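PDB 4UDE: ginlfy protein from Ginkgo biloba, which probably acts as a DNA-binding transcription factor of the LEAFY family, this piece being its SAM oligomerization domain. Local coordinates for residues A[46-49]-A[50-53]; A[60-63]-A[64-67]; A[32-35]-A[36-39]. All coordinates share one frame; numbering follows the deposited sequence.

Contact 1 of 3, residues A[46-49]-A[50-53]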
loop_
_atom_site.group_PDB
_atom_site.type_symbol
_atom_site.label_atom_id
_atom_site.label_comp_id
_atom_site.label_asym_id
_atom_site.label_seq_id
_atom_site.Cartn_x
_atom_site.Cartn_y
_atom_site.Cartn_z
ATOM N N LEU A 46 -7.706 2.051 -5.422
ATOM C CA LEU A 46 -7.183 1.378 -4.227
ATOM C C LEU A 46 -8.145 0.248 -3.798
ATOM O O LEU A 46 -7.666 -0.840 -3.469
ATOM C CB LEU A 46 -6.919 2.365 -3.095
ATOM C CG LEU A 46 -5.833 3.415 -3.395
ATOM C CD1 LEU A 46 -5.989 4.652 -2.507
ATOM C CD2 LEU A 46 -4.406 2.814 -3.296
ATOM N N ASP A 47 -9.496 0.462 -3.913
ATOM C CA ASP A 47 -10.491 -0.587 -3.619
ATOM C C ASP A 47 -10.318 -1.787 -4.554
ATOM O O ASP A 47 -10.380 -2.931 -4.107
ATOM C CB ASP A 47 -11.935 -0.053 -3.715
ATOM C CG ASP A 47 -12.310 0.924 -2.614
ATOM O OD1 ASP A 47 -11.794 0.772 -1.487
ATOM O OD2 ASP A 47 -13.140 1.830 -2.879
ATOM N N ASP A 48 -10.104 -1.507 -5.862
ATOM C CA ASP A 48 -9.889 -2.504 -6.903
ATOM C C ASP A 48 -8.640 -3.353 -6.631
ATOM O O ASP A 48 -8.671 -4.573 -6.826
ATOM C CB ASP A 48 -9.788 -1.819 -8.281
ATOM C CG ASP A 48 -11.028 -1.063 -8.776
ATOM O OD1 ASP A 48 -12.141 -1.314 -8.251
ATOM O OD2 ASP A 48 -10.881 -0.209 -9.664
ATOM N N VAL A 49 -7.534 -2.711 -6.213
ATOM C CA VAL A 49 -6.297 -3.429 -5.902
ATOM C C VAL A 49 -6.494 -4.303 -4.643
ATOM O O VAL A 49 -6.000 -5.418 -4.591
ATOM C CB VAL A 49 -5.099 -2.447 -5.799
ATOM C CG1 VAL A 49 -3.860 -3.120 -5.218
ATOM C CG2 VAL A 49 -4.787 -1.869 -7.170
ATOM N N ILE A 50 -7.223 -3.802 -3.655
ATOM C CA ILE A 50 -7.511 -4.559 -2.439
ATOM C C ILE A 50 -8.299 -5.849 -2.785
ATOM O O ILE A 50 -7.921 -6.940 -2.343
ATOM C CB ILE A 50 -8.154 -3.661 -1.350
ATOM C CG1 ILE A 50 -7.070 -2.734 -0.745
ATOM C CG2 ILE A 50 -8.819 -4.504 -0.257
ATOM C CD1 ILE A 50 -7.601 -1.441 -0.057
ATOM N N ARG A 51 -9.294 -5.718 -3.672
ATOM C CA ARG A 51 -10.099 -6.824 -4.186
ATOM C C ARG A 51 -9.209 -7.816 -4.993
ATOM O O ARG A 51 -9.358 -9.030 -4.850
ATOM C CB ARG A 51 -11.219 -6.256 -5.068
ATOM C CG ARG A 51 -12.474 -7.107 -5.128
ATOM C CD ARG A 51 -13.560 -6.471 -6.005
ATOM N NE ARG A 51 -13.960 -5.128 -5.554
ATOM C CZ ARG A 51 -13.698 -3.998 -6.213
ATOM N NH1 ARG A 51 -13.035 -4.030 -7.367
ATOM N NH2 ARG A 51 -14.093 -2.830 -5.721
ATOM N N THR A 52 -8.303 -7.290 -5.828
ATOM C CA THR A 52 -7.330 -8.032 -6.649
ATOM C C THR A 52 -6.397 -8.881 -5.732
ATOM O O THR A 52 -6.153 -10.046 -6.020
ATOM C CB THR A 52 -6.578 -7.002 -7.539
ATOM O OG1 THR A 52 -7.513 -6.478 -8.473
ATOM C CG2 THR A 52 -5.386 -7.571 -8.291
ATOM N N LEU A 53 -5.885 -8.290 -4.638
ATOM C CA LEU A 53 -5.036 -8.996 -3.682
ATOM C C LEU A 53 -5.713 -10.288 -3.159
ATOM O O LEU A 53 -5.087 -11.350 -3.140
ATOM C CB LEU A 53 -4.677 -8.067 -2.515
ATOM C CG LEU A 53 -3.524 -7.099 -2.733
ATOM C CD1 LEU A 53 -3.558 -5.967 -1.691
ATOM C CD2 LEU A 53 -2.216 -7.806 -2.636
HETATM O O HOH W 1 -10.563 -5.450 -8.858
#
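Asp-48 and Arg-51 form an i to i+3 salt bridge on the outer side of helix 43-55, with OD1 of Asp-48 3.0 Å from NH1 of Arg-51. The N-H points well at OD1 (160°), which lies near the guanidinium plane; OD1 in turn is met on its anti side, somewhat out of the carboxylate plane. The arginine chain bends at chi3 (-58°), which folds the head back beside Asp-48 and sets one guanidinium face over the backbone O of Asp-47. Gln-44 NE2 is a second partner of the same OD1. Replacing Asp-48 by an alanine would probably leave the Arg-51 head without its charge mate and Gln-44 NE2 without this acceptor. The backbone O of Asp-48 is gripped twice by Thr-52, by N at 2.9 Å and, from the opposite face of its carbonyl plane, by OG1 at 2.8 Å, a bond to the carbonyl four residues back that is common for helical threonines; water 1 also donates to it. Away from these charges, Ile-50 lays CD1 against Leu-46 O (3.5 Å). Around the helix, Ile-50 and Leu-46 both pack on helix 63-83, Asp-47 reaches Lys-70 there by a salt bridge, and Val-49 turns to Phe-33 in the loop before helix 35-39.

Contact 2 of 3, residues A[60-63]-A[64-67]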
loop_
_atom_site.group_PDB
_atom_site.type_symbol
_atom_site.label_atom_id
_atom_site.label_comp_id
_atom_site.label_asym_id
_atom_site.label_seq_id
_atom_site.Cartn_x
_atom_site.Cartn_y
_atom_site.Cartn_z
ATOM N N ASP A 60 -4.255 -13.233 2.288
ATOM C CA ASP A 60 -5.196 -13.190 3.399
ATOM C C ASP A 60 -5.107 -11.796 4.038
ATOM O O ASP A 60 -4.047 -11.416 4.562
ATOM C CB ASP A 60 -4.888 -14.290 4.427
ATOM C CG ASP A 60 -5.849 -14.315 5.602
ATOM O OD1 ASP A 60 -7.088 -14.255 5.368
ATOM O OD2 ASP A 60 -5.369 -14.408 6.751
ATOM N N LEU A 61 -6.177 -11.016 3.916
ATOM C CA LEU A 61 -6.228 -9.672 4.498
ATOM C C LEU A 61 -7.187 -9.636 5.674
ATOM O O LEU A 61 -8.355 -9.991 5.516
ATOM C CB LEU A 61 -6.685 -8.615 3.477
ATOM C CG LEU A 61 -5.787 -8.349 2.283
ATOM C CD1 LEU A 61 -6.457 -7.386 1.321
ATOM C CD2 LEU A 61 -4.458 -7.806 2.716
ATOM N N LEU A 62 -6.711 -9.151 6.839
ATOM C CA LEU A 62 -7.560 -8.918 8.015
ATOM C C LEU A 62 -8.431 -7.716 7.658
ATOM O O LEU A 62 -8.104 -6.996 6.705
ATOM C CB LEU A 62 -6.705 -8.621 9.272
ATOM C CG LEU A 62 -5.653 -9.674 9.665
ATOM C CD1 LEU A 62 -4.787 -9.185 10.804
ATOM C CD2 LEU A 62 -6.287 -11.010 10.046
ATOM N N VAL A 63 -9.547 -7.516 8.366
ATOM C CA VAL A 63 -10.471 -6.389 8.118
ATOM C C VAL A 63 -9.760 -5.032 8.292
ATOM O O VAL A 63 -9.870 -4.182 7.409
ATOM C CB VAL A 63 -11.778 -6.508 8.963
ATOM C CG1 VAL A 63 -12.754 -5.370 8.669
ATOM C CG2 VAL A 63 -12.456 -7.850 8.717
ATOM N N GLY A 64 -9.002 -4.880 9.390
ATOM C CA GLY A 64 -8.250 -3.664 9.723
ATOM C C GLY A 64 -7.090 -3.358 8.790
ATOM O O GLY A 64 -6.669 -2.201 8.664
ATOM N N GLU A 65 -6.542 -4.411 8.154
ATOM C CA GLU A 65 -5.486 -4.354 7.131
ATOM C C GLU A 65 -6.052 -3.694 5.838
ATOM O O GLU A 65 -5.376 -2.854 5.232
ATOM C CB GLU A 65 -5.022 -5.785 6.854
ATOM C CG GLU A 65 -3.760 -5.900 6.053
ATOM C CD GLU A 65 -3.083 -7.253 6.124
ATOM O OE1 GLU A 65 -3.734 -8.274 6.457
ATOM O OE2 GLU A 65 -1.875 -7.280 5.812
ATOM N N LYS A 66 -7.308 -4.033 5.449
ATOM C CA LYS A 66 -7.980 -3.428 4.280
ATOM C C LYS A 66 -8.197 -1.928 4.531
ATOM O O LYS A 66 -7.905 -1.109 3.659
ATOM C CB LYS A 66 -9.339 -4.110 3.973
ATOM C CG LYS A 66 -9.209 -5.528 3.402
ATOM C CD LYS A 66 -10.554 -6.143 3.043
ATOM C CE LYS A 66 -10.386 -7.564 2.563
ATOM N NZ LYS A 66 -11.689 -8.220 2.281
ATOM N N TYR A 67 -8.685 -1.579 5.737
ATOM C CA TYR A 67 -8.866 -0.188 6.154
ATOM C C TYR A 67 -7.509 0.539 6.307
ATOM O O TYR A 67 -7.416 1.712 5.955
ATOM C CB TYR A 67 -9.700 -0.102 7.452
ATOM C CG TYR A 67 -11.172 -0.320 7.201
ATOM C CD1 TYR A 67 -11.955 0.677 6.618
ATOM C CD2 TYR A 67 -11.774 -1.538 7.491
ATOM C CE1 TYR A 67 -13.305 0.465 6.338
ATOM C CE2 TYR A 67 -13.127 -1.758 7.229
ATOM C CZ TYR A 67 -13.893 -0.746 6.668
ATOM O OH TYR A 67 -15.230 -0.953 6.418
HETATM O O HOH W 2 -10.235 -11.079 2.852
#
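Glu-65 reaches back to Leu-62 because its CG stands anti to the backbone N (chi1 -168°) and the chain stays extended beyond it (chi2 163°), which carries OE1 to 3.1 Å from N of Leu-62, met on its anti lone pair. The bond is nearly straight, at 163°. Leu-62 is the N-cap of helix 63-83, and a glutamate three residues on returning to the cap's backbone N makes one of the two bonds of a capping box; the reciprocal one, from the N-cap side chain to Glu-65 N, cannot form with a leucine. Crossing the glutamate at about a right angle, Leu-61 rests CD2 3.7 Å from its CD. The other methyl, CD1 of Leu-61, meets CG of Lys-66 at 3.9 Å. Farther along the surface, CG1 of Val-63 comes in the ring plane to CE2 at the edge of Tyr-67 (3.9 Å). The carboxylate of Glu-65 is buried but well supplied, with Arg-21 NE in a salt bridge to OE1 and Thr-24 OG1 bonded to OE2. Leu-61 and Lys-66 both lean on Ile-50 and Val-54, joining the start of helix 63-83 to helix 43-55.

Contact 3 of 3, residues A[32-35]-A[36-39]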
loop_
_atom_site.group_PDB
_atom_site.type_symbol
_atom_site.label_atom_id
_atom_site.label_comp_id
_atom_site.label_asym_id
_atom_site.label_seq_id
_atom_site.Cartn_x
_atom_site.Cartn_y
_atom_site.Cartn_z
ATOM N N GLY A 32 4.563 -5.073 -8.239
ATOM C CA GLY A 32 5.193 -3.881 -8.796
ATOM C C GLY A 32 4.740 -2.537 -8.264
ATOM O O GLY A 32 5.014 -1.515 -8.898
ATOM N N PHE A 33 4.070 -2.506 -7.095
ATOM C CA PHE A 33 3.624 -1.241 -6.494
ATOM C C PHE A 33 4.733 -0.484 -5.813
ATOM O O PHE A 33 5.607 -1.075 -5.166
ATOM C CB PHE A 33 2.443 -1.437 -5.522
ATOM C CG PHE A 33 1.150 -1.691 -6.248
ATOM C CD1 PHE A 33 0.417 -0.632 -6.793
ATOM C CD2 PHE A 33 0.702 -2.991 -6.465
ATOM C CE1 PHE A 33 -0.771 -0.865 -7.485
ATOM C CE2 PHE A 33 -0.485 -3.226 -7.169
ATOM C CZ PHE A 33 -1.217 -2.159 -7.665
ATOM N N THR A 34 4.696 0.837 -5.982
ATOM C CA THR A 34 5.587 1.818 -5.379
ATOM C C THR A 34 4.692 2.835 -4.667
ATOM O O THR A 34 3.507 2.945 -4.978
ATOM C CB THR A 34 6.508 2.520 -6.424
ATOM O OG1 THR A 34 5.757 3.436 -7.219
ATOM C CG2 THR A 34 7.340 1.539 -7.282
ATOM N N VAL A 35 5.272 3.586 -3.734
ATOM C CA VAL A 35 4.600 4.646 -2.970
ATOM C C VAL A 35 4.046 5.740 -3.905
ATOM O O VAL A 35 2.897 6.164 -3.743
ATOM C CB VAL A 35 5.536 5.225 -1.874
ATOM C CG1 VAL A 35 4.885 6.415 -1.161
ATOM C CG2 VAL A 35 5.940 4.140 -0.879
ATOM N N ASN A 36 4.861 6.193 -4.874
ATOM C CA ASN A 36 4.452 7.219 -5.850
ATOM C C ASN A 36 3.223 6.815 -6.652
ATOM O O ASN A 36 2.327 7.634 -6.853
ATOM C CB ASN A 36 5.605 7.606 -6.767
ATOM C CG ASN A 36 6.496 8.655 -6.165
ATOM O OD1 ASN A 36 6.451 8.911 -4.981
ATOM N ND2 ASN A 36 7.254 9.359 -6.980
ATOM N N THR A 37 3.149 5.551 -7.045
ATOM C CA THR A 37 2.000 5.017 -7.762
ATOM C C THR A 37 0.753 5.079 -6.882
ATOM O O THR A 37 -0.249 5.624 -7.318
ATOM C CB THR A 37 2.294 3.606 -8.258
ATOM O OG1 THR A 37 3.326 3.683 -9.235
ATOM C CG2 THR A 37 1.056 2.909 -8.826
ATOM N N LEU A 38 0.833 4.530 -5.656
ATOM C CA LEU A 38 -0.270 4.492 -4.684
ATOM C C LEU A 38 -0.823 5.878 -4.326
ATOM O O LEU A 38 -2.040 6.047 -4.336
ATOM C CB LEU A 38 0.121 3.702 -3.420
ATOM C CG LEU A 38 0.449 2.213 -3.631
ATOM C CD1 LEU A 38 1.307 1.677 -2.478
ATOM C CD2 LEU A 38 -0.836 1.359 -3.823
ATOM N N VAL A 39 0.047 6.880 -4.104
ATOM C CA VAL A 39 -0.414 8.247 -3.762
ATOM C C VAL A 39 -1.107 8.994 -4.924
ATOM O O VAL A 39 -1.777 10.011 -4.706
ATOM C CB VAL A 39 0.600 9.124 -2.979
ATOM C CG1 VAL A 39 1.177 8.358 -1.785
ATOM C CG2 VAL A 39 1.711 9.665 -3.879
HETATM O O HOH W 3 3.743 0.907 -9.297
#
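Leu-38 turns back over the residues that lead into its own helix, and its side chain can be followed outward from CB, which lies 3.7 Å from the backbone O of Val-35. CG comes closer to the chain, 3.4 Å from Thr-34 O, the same oxygen that accepts the backbone N-H of Leu-38 in an almost straight bond (171°). Of the two methyls, CD1 stays beside that carbonyl, whereas CD2 reaches out to CD1 of the Phe-33 ring at 3.8 Å, the two side chains crossing at about a right angle. CG2 of Thr-37 approaches the same ring atom.

Thr-34 is the N-cap of helix 35-39. With chi1 at 73°, its OG1 sits between the backbone N and the carbonyl carbon, facing the first turn, and shares a hydrogen bond of 3.2 Å with Thr-37 OG1. Water 3 ties that second hydroxyl to Gly-32 O, at 2.8 Å from each. Gly-32 itself closes helix 22-30 in a Schellman motif, its positive phi (92°) being one that suits glycine.

Leu-38 and Val-35 pack on Leu-11 of helix 2-15, and Leu-38 also on Leu-46 of helix 43-55. The chemistry is thus divided: the hydroxyl pair and water 3 probably hold the turn from Gly-32 to Thr-37 in shape, while Phe-33 and Leu-38 are likely to fix it to the neighbouring helices of the SAM domain.

Contact 1 is the partly buried member of the set, lying wholly within helix 43-55, and it touches both of the others; contacts 2 and 3 are surface contacts where a loop enters a helix. Val-49 CG2 meets Phe-33 CZ at 3.6 Å between contacts 1 and 3, and Ile-50 CD1 meets Lys-66 O at 3.7 Å between contacts 1 and 2. Contacts 2 and 3 lie on opposite sides of the chain's centre. At their N-caps, a glutamate carboxylate bonds a backbone N-H in 60-67, whereas in 32-39 the N-cap threonine pairs its hydroxyl with that of a threonine one turn on. Mid-helix, contact 1 pairs opposite charges within its own segments, while the charge of contact 2 is met from outside by Arg-21.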